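Long-range contacts in acetylated cis-Golgi protein, involved in ER-to-Golgi transport (Saccharomyces cerevisiae, PDB 6G8Y), which takes part in ER-to-Golgi vesicle transport as a yeast relative of the GRASP Golgi-stacking proteins and probably binds golgins through its PDZ domains: residues S30-Y34 with I76-K80; F38-P44 with R59-F64. One frame throughout, in Å; residues are numbered along the deposited sequence.

Contact 1: S30-Y34 with I76-K80; sequences SFFDY and IWSAK
Where strands 33-38 and 71-78 of the PDZ sheet run side by side, Tyr-34 and Trp-77 form an antiparallel hydrogen-bonded pair: Tyr-34 N reaches Trp-77 O at 2.9 Å, and Trp-77 N returns to Tyr-34 O at 2.9 Å. Next to it, Asp-33 and Ser-78 make a non-hydrogen-bonded pair with side chains on the same face. A chi1 of -180° carries Ser-78 OG away from its own N to a bridging water and leaves it 3.4 Å from Asp-33 OD1, a weak hydrogen bond at most. The aspartate's stronger partner is Arg-85 of strand 83-90, which forms a salt bridge with OD2. The methylene of Asp-33, CB, touches Ile-76 CG2 at 3.7 Å.

Beyond the strand pairing the two segments are still joined, for Ala-79 N donates to Phe-32 O at 2.9 Å. The water accepts hydrogen bonds from Phe-32 N and Lys-80 N and also binds Ser-78 OG, at 2.7 Å. Lys-80 runs alongside Phe-32, its CG meeting the ring edge at CD2. Backbone polarity is thus satisfied first by direct bonds and then by water as the strands part, while the salt bridge to Arg-85 probably stabilises the charge of the buried Asp-33.

Contact 2: F38-P44 with R59-F64; sequences FNDDPVP and RITSIF
The ring of Phe-38 receives the edge of Phe-64 on one face, a T-shaped pair with centroids 5.1 Å apart and planes at 83°. Phe-64 CE1 stands over that face, displaced toward the rim, and comes within 3.7 Å of Phe-38 CE1. Ile-60 crosses the Phe-38 side chain at about a right angle, its CG2 lying 4.1 Å from Phe-38 CE2. At the root of the side chain, Ile-63 CG2 packs on Phe-38 CB.

Ile-60 serves two neighbours because its branches diverge. With chi1 at -65°, CG2 is directed to the phenylalanine while CG1 rests 3.8 Å from Pro-44 CG, and CD1 at the end of the chain meets Val-43 CG1. Pro-44 in turn lies against the extended side chain of Arg-59: its CB is met by both Arg-59 CD and, at the end of the same chain, NH1, each 3.7 Å away. No hydrogen bond joins the two segments, so the fit of mainly hydrocarbon surfaces carries the contact. An alanine in place of Phe-38 would probably open a gap beneath the edge of Phe-64 and leave Ile-60 CG2 without its aromatic neighbour.

Phe-38 and Asp-41 close a type I' turn through reciprocal backbone bonds, and Leu-72 of strand 71-78 touches both aromatic side chains. The arrangement is that of a tight beta hairpin whose flanks, at Phe-38 before the turn and at Val-43 and Pro-44 after it, are covered by helix 57-66 within the PDZ fold, where helices pack against a curled antiparallel sheet.

How the contacts relate
Both contacts include part of strand 33-38, which illustrates how a single strand can reach distant parts of a small domain. Contact 1 involves its beginning, beside the end of strand 71-78, whereas contact 2 starts at its last residue and continues into strand 41-47, its neighbour in the same antiparallel sheet. Their centres lie about 19 Å apart, on opposite sides of the centre of the chain. Along the sequence contact 2 is nested inside the loop closed by contact 1, and helix 57-66 leads on to strand 71-78. One contact therefore joins strand to strand within the PDZ domain, the other sheet to helix.

Contact 1: S30-Y34 with I76-K80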
loop_
_atom_site.group_PDB
_atom_site.type_symbol
_atom_site.label_atom_id
_atom_site.label_comp_id
_atom_site.label_asym_id
_atom_site.label_seq_id
_atom_site.Cartn_x
_atom_site.Cartn_y
_atom_site.Cartn_z
ATOM N N SER A 30 -13.142 -4.370 -11.427
ATOM C CA SER A 30 -12.758 -5.813 -11.488
ATOM C C SER A 30 -11.298 -6.131 -11.095
ATOM O O SER A 30 -10.916 -7.306 -11.111
ATOM C CB SER A 30 -13.042 -6.394 -12.878
ATOM O OG SER A 30 -14.338 -6.038 -13.338
ATOM N N PHE A 31 -10.495 -5.119 -10.749
ATOM C CA PHE A 31 -9.141 -5.329 -10.207
ATOM C C PHE A 31 -9.039 -4.572 -8.892
ATOM O O PHE A 31 -9.428 -3.406 -8.827
ATOM C CB PHE A 31 -8.060 -4.809 -11.161
ATOM C CG PHE A 31 -7.888 -5.635 -12.412
ATOM C CD1 PHE A 31 -7.607 -7.000 -12.332
ATOM C CD2 PHE A 31 -7.977 -5.041 -13.675
ATOM C CE1 PHE A 31 -7.440 -7.761 -13.484
ATOM C CE2 PHE A 31 -7.808 -5.797 -14.832
ATOM C CZ PHE A 31 -7.539 -7.159 -14.736
ATOM N N PHE A 32 -8.511 -5.227 -7.857
ATOM C CA PHE A 32 -8.440 -4.631 -6.509
ATOM C C PHE A 32 -7.022 -4.711 -5.975
ATOM O O PHE A 32 -6.624 -5.681 -5.340
ATOM C CB PHE A 32 -9.449 -5.328 -5.613
ATOM C CG PHE A 32 -10.829 -5.297 -6.181
ATOM C CD1 PHE A 32 -11.550 -4.112 -6.187
ATOM C CD2 PHE A 32 -11.378 -6.429 -6.790
ATOM C CE1 PHE A 32 -12.817 -4.060 -6.750
ATOM C CE2 PHE A 32 -12.647 -6.386 -7.346
ATOM C CZ PHE A 32 -13.367 -5.201 -7.328
ATOM N N ASP A 33 -6.259 -3.674 -6.284
ATOM C CA ASP A 33 -4.814 -3.654 -6.097
ATOM C C ASP A 33 -4.517 -2.875 -4.816
ATOM O O ASP A 33 -4.554 -1.645 -4.802
ATOM C CB ASP A 33 -4.140 -2.988 -7.292
ATOM C CG ASP A 33 -4.139 -3.855 -8.550
ATOM O OD1 ASP A 33 -4.190 -5.091 -8.444
ATOM O OD2 ASP A 33 -4.044 -3.280 -9.662
ATOM N N TYR A 34 -4.222 -3.597 -3.741
ATOM C CA TYR A 34 -3.894 -2.963 -2.464
ATOM C C TYR A 34 -2.410 -2.625 -2.444
ATOM O O TYR A 34 -1.582 -3.413 -2.900
ATOM C CB TYR A 34 -4.163 -3.918 -1.306
ATOM C CG TYR A 34 -5.600 -4.013 -0.933
ATOM C CD1 TYR A 34 -6.182 -3.023 -0.138
ATOM C CD2 TYR A 34 -6.372 -5.098 -1.322
ATOM C CE1 TYR A 34 -7.498 -3.100 0.253
ATOM C CE2 TYR A 34 -7.710 -5.182 -0.942
ATOM C CZ TYR A 34 -8.258 -4.178 -0.148
ATOM O OH TYR A 34 -9.567 -4.234 0.255
ATOM N N ILE A 76 2.513 -3.992 -4.530
ATOM C CA ILE A 76 1.089 -4.224 -4.674
ATOM C C ILE A 76 0.751 -5.683 -4.461
ATOM O O ILE A 76 1.523 -6.554 -4.834
ATOM C CB ILE A 76 0.633 -3.739 -6.056
ATOM C CG1 ILE A 76 0.675 -2.193 -6.041
ATOM C CG2 ILE A 76 -0.756 -4.251 -6.421
ATOM C CD1 ILE A 76 0.414 -1.586 -7.375
ATOM N N TRP A 77 -0.398 -5.907 -3.849
ATOM C CA TRP A 77 -1.055 -7.221 -3.756
ATOM C C TRP A 77 -2.359 -7.110 -4.525
ATOM O O TRP A 77 -3.209 -6.297 -4.159
ATOM C CB TRP A 77 -1.360 -7.541 -2.289
ATOM C CG TRP A 77 -2.249 -8.764 -2.044
ATOM C CD1 TRP A 77 -3.547 -8.760 -1.614
ATOM C CD2 TRP A 77 -1.883 -10.140 -2.202
ATOM N NE1 TRP A 77 -4.009 -10.046 -1.482
ATOM C CE2 TRP A 77 -3.014 -10.914 -1.844
ATOM C CE3 TRP A 77 -0.710 -10.798 -2.605
ATOM C CZ2 TRP A 77 -3.011 -12.314 -1.883
ATOM C CZ3 TRP A 77 -0.711 -12.198 -2.647
ATOM C CH2 TRP A 77 -1.859 -12.935 -2.285
ATOM N N SER A 78 -2.535 -7.914 -5.559
ATOM C CA SER A 78 -3.815 -7.943 -6.281
ATOM C C SER A 78 -4.744 -8.919 -5.567
ATOM O O SER A 78 -4.424 -10.112 -5.486
ATOM C CB SER A 78 -3.595 -8.387 -7.725
ATOM O OG SER A 78 -4.831 -8.412 -8.420
ATOM N N ALA A 79 -5.879 -8.420 -5.064
ATOM C CA ALA A 79 -6.782 -9.200 -4.205
ATOM C C ALA A 79 -7.345 -10.436 -4.883
ATOM O O ALA A 79 -7.362 -11.517 -4.280
ATOM C CB ALA A 79 -7.914 -8.334 -3.683
ATOM N N LYS A 80 -7.774 -10.275 -6.135
ATOM C CA LYS A 80 -8.409 -11.359 -6.892
ATOM C C LYS A 80 -7.395 -12.323 -7.485
ATOM O O LYS A 80 -7.557 -13.542 -7.370
ATOM C CB LYS A 80 -9.304 -10.799 -7.999
ATOM C CG LYS A 80 -10.578 -10.159 -7.474
ATOM C CD LYS A 80 -11.642 -11.210 -7.181
ATOM C CE LYS A 80 -12.420 -10.881 -5.916
ATOM N NZ LYS A 80 -13.643 -11.717 -5.766
HETATM O O HOH W 1 -7.534 -8.197 -8.219
#

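Contact 2: F38-P44 with R59-F64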
loop_
_atom_site.group_PDB
_atom_site.type_symbol
_atom_site.label_atom_id
_atom_site.label_comp_id
_atom_site.label_asym_id
_atom_site.label_seq_id
_atom_site.Cartn_x
_atom_site.Cartn_y
_atom_site.Cartn_z
ATOM N N PHE A 38 5.946 0.058 0.574
ATOM C CA PHE A 38 6.679 1.086 -0.133
ATOM C C PHE A 38 8.137 0.731 -0.025
ATOM O O PHE A 38 8.597 0.457 1.087
ATOM C CB PHE A 38 6.458 2.472 0.491
ATOM C CG PHE A 38 5.033 2.981 0.389
ATOM C CD1 PHE A 38 4.464 3.202 -0.850
ATOM C CD2 PHE A 38 4.278 3.309 1.523
ATOM C CE1 PHE A 38 3.178 3.674 -0.963
ATOM C CE2 PHE A 38 2.983 3.807 1.400
ATOM C CZ PHE A 38 2.440 3.976 0.162
ATOM N N ASN A 39 8.859 0.693 -1.149
ATOM C CA ASN A 39 10.300 0.434 -1.108
ATOM C C ASN A 39 10.635 -0.873 -0.354
ATOM O O ASN A 39 11.612 -0.918 0.388
ATOM C CB ASN A 39 10.989 1.664 -0.471
ATOM C CG ASN A 39 12.494 1.676 -0.657
ATOM O OD1 ASN A 39 13.005 1.224 -1.669
ATOM N ND2 ASN A 39 13.210 2.224 0.326
ATOM N N ASP A 40 9.802 -1.903 -0.542
ATOM C CA ASP A 40 9.941 -3.256 0.010
ATOM C C ASP A 40 9.800 -3.397 1.531
ATOM O O ASP A 40 10.148 -4.436 2.087
ATOM C CB ASP A 40 11.246 -3.918 -0.488
ATOM C CG ASP A 40 11.292 -4.032 -1.994
ATOM O OD1 ASP A 40 10.256 -4.385 -2.596
ATOM O OD2 ASP A 40 12.362 -3.778 -2.578
ATOM N N ASP A 41 9.240 -2.387 2.194
ATOM C CA ASP A 41 8.846 -2.473 3.599
ATOM C C ASP A 41 7.318 -2.343 3.674
ATOM O O ASP A 41 6.722 -1.580 2.893
ATOM C CB ASP A 41 9.456 -1.340 4.415
ATOM C CG ASP A 41 10.970 -1.277 4.315
ATOM O OD1 ASP A 41 11.616 -2.328 4.446
ATOM O OD2 ASP A 41 11.501 -0.164 4.112
ATOM N N PRO A 42 6.667 -3.016 4.638
ATOM C CA PRO A 42 5.227 -2.864 4.735
ATOM C C PRO A 42 4.793 -1.421 4.966
ATOM O O PRO A 42 5.529 -0.601 5.542
ATOM C CB PRO A 42 4.863 -3.713 5.974
ATOM C CG PRO A 42 5.946 -4.735 6.000
ATOM C CD PRO A 42 7.177 -3.973 5.638
ATOM N N VAL A 43 3.576 -1.129 4.547
ATOM C CA VAL A 43 2.981 0.171 4.849
ATOM C C VAL A 43 2.921 0.307 6.390
ATOM O O VAL A 43 2.428 -0.585 7.064
ATOM C CB VAL A 43 1.572 0.291 4.238
ATOM C CG1 VAL A 43 0.906 1.599 4.647
ATOM C CG2 VAL A 43 1.622 0.174 2.718
ATOM N N PRO A 44 3.414 1.413 6.945
ATOM C CA PRO A 44 3.313 1.553 8.411
ATOM C C PRO A 44 1.882 1.970 8.791
ATOM O O PRO A 44 1.311 2.904 8.201
ATOM C CB PRO A 44 4.340 2.625 8.730
ATOM C CG PRO A 44 4.379 3.447 7.510
ATOM C CD PRO A 44 4.153 2.520 6.331
ATOM N N ARG A 59 5.186 8.938 8.978
ATOM C CA ARG A 59 6.241 8.041 8.480
ATOM C C ARG A 59 6.156 7.966 6.958
ATOM O O ARG A 59 7.181 7.959 6.279
ATOM C CB ARG A 59 6.135 6.655 9.119
ATOM C CG ARG A 59 7.272 5.709 8.835
ATOM C CD ARG A 59 7.256 4.564 9.843
ATOM N NE ARG A 59 8.311 3.598 9.576
ATOM C CZ ARG A 59 8.332 2.358 10.052
ATOM N NH1 ARG A 59 7.351 1.909 10.832
ATOM N NH2 ARG A 59 9.349 1.558 9.740
ATOM N N ILE A 60 4.934 7.877 6.412
ATOM C CA ILE A 60 4.757 7.813 4.968
ATOM C C ILE A 60 5.202 9.100 4.290
ATOM O O ILE A 60 5.825 9.062 3.242
ATOM C CB ILE A 60 3.315 7.427 4.592
ATOM C CG1 ILE A 60 3.039 5.997 5.081
ATOM C CG2 ILE A 60 3.105 7.495 3.076
ATOM C CD1 ILE A 60 1.575 5.597 5.103
ATOM N N THR A 61 4.924 10.240 4.908
ATOM C CA THR A 61 5.424 11.518 4.413
ATOM C C THR A 61 6.943 11.493 4.252
ATOM O O THR A 61 7.481 11.918 3.227
ATOM C CB THR A 61 5.035 12.685 5.332
ATOM O OG1 THR A 61 3.620 12.739 5.520
ATOM C CG2 THR A 61 5.533 14.012 4.749
ATOM N N SER A 62 7.634 10.962 5.264
ATOM C CA SER A 62 9.089 10.869 5.209
ATOM C C SER A 62 9.557 9.954 4.091
ATOM O O SER A 62 10.503 10.272 3.393
ATOM C CB SER A 62 9.617 10.399 6.555
ATOM O OG SER A 62 9.282 11.334 7.570
ATOM N N ILE A 63 8.896 8.818 3.915
ATOM C CA ILE A 63 9.264 7.896 2.853
ATOM C C ILE A 63 9.118 8.583 1.507
ATOM O O ILE A 63 10.015 8.524 0.655
ATOM C CB ILE A 63 8.386 6.628 2.892
ATOM C CG1 ILE A 63 8.717 5.784 4.124
ATOM C CG2 ILE A 63 8.574 5.774 1.648
ATOM C CD1 ILE A 63 7.652 4.781 4.500
ATOM N N PHE A 64 7.971 9.204 1.272
ATOM C CA PHE A 64 7.742 9.906 -0.013
ATOM C C PHE A 64 8.757 11.028 -0.222
ATOM O O PHE A 64 9.320 11.174 -1.322
ATOM C CB PHE A 64 6.277 10.382 -0.117
ATOM C CG PHE A 64 5.345 9.332 -0.648
ATOM C CD1 PHE A 64 5.063 8.177 0.058
ATOM C CD2 PHE A 64 4.777 9.502 -1.898
ATOM C CE1 PHE A 64 4.228 7.209 -0.479
ATOM C CE2 PHE A 64 3.930 8.543 -2.424
ATOM C CZ PHE A 64 3.684 7.382 -1.732
#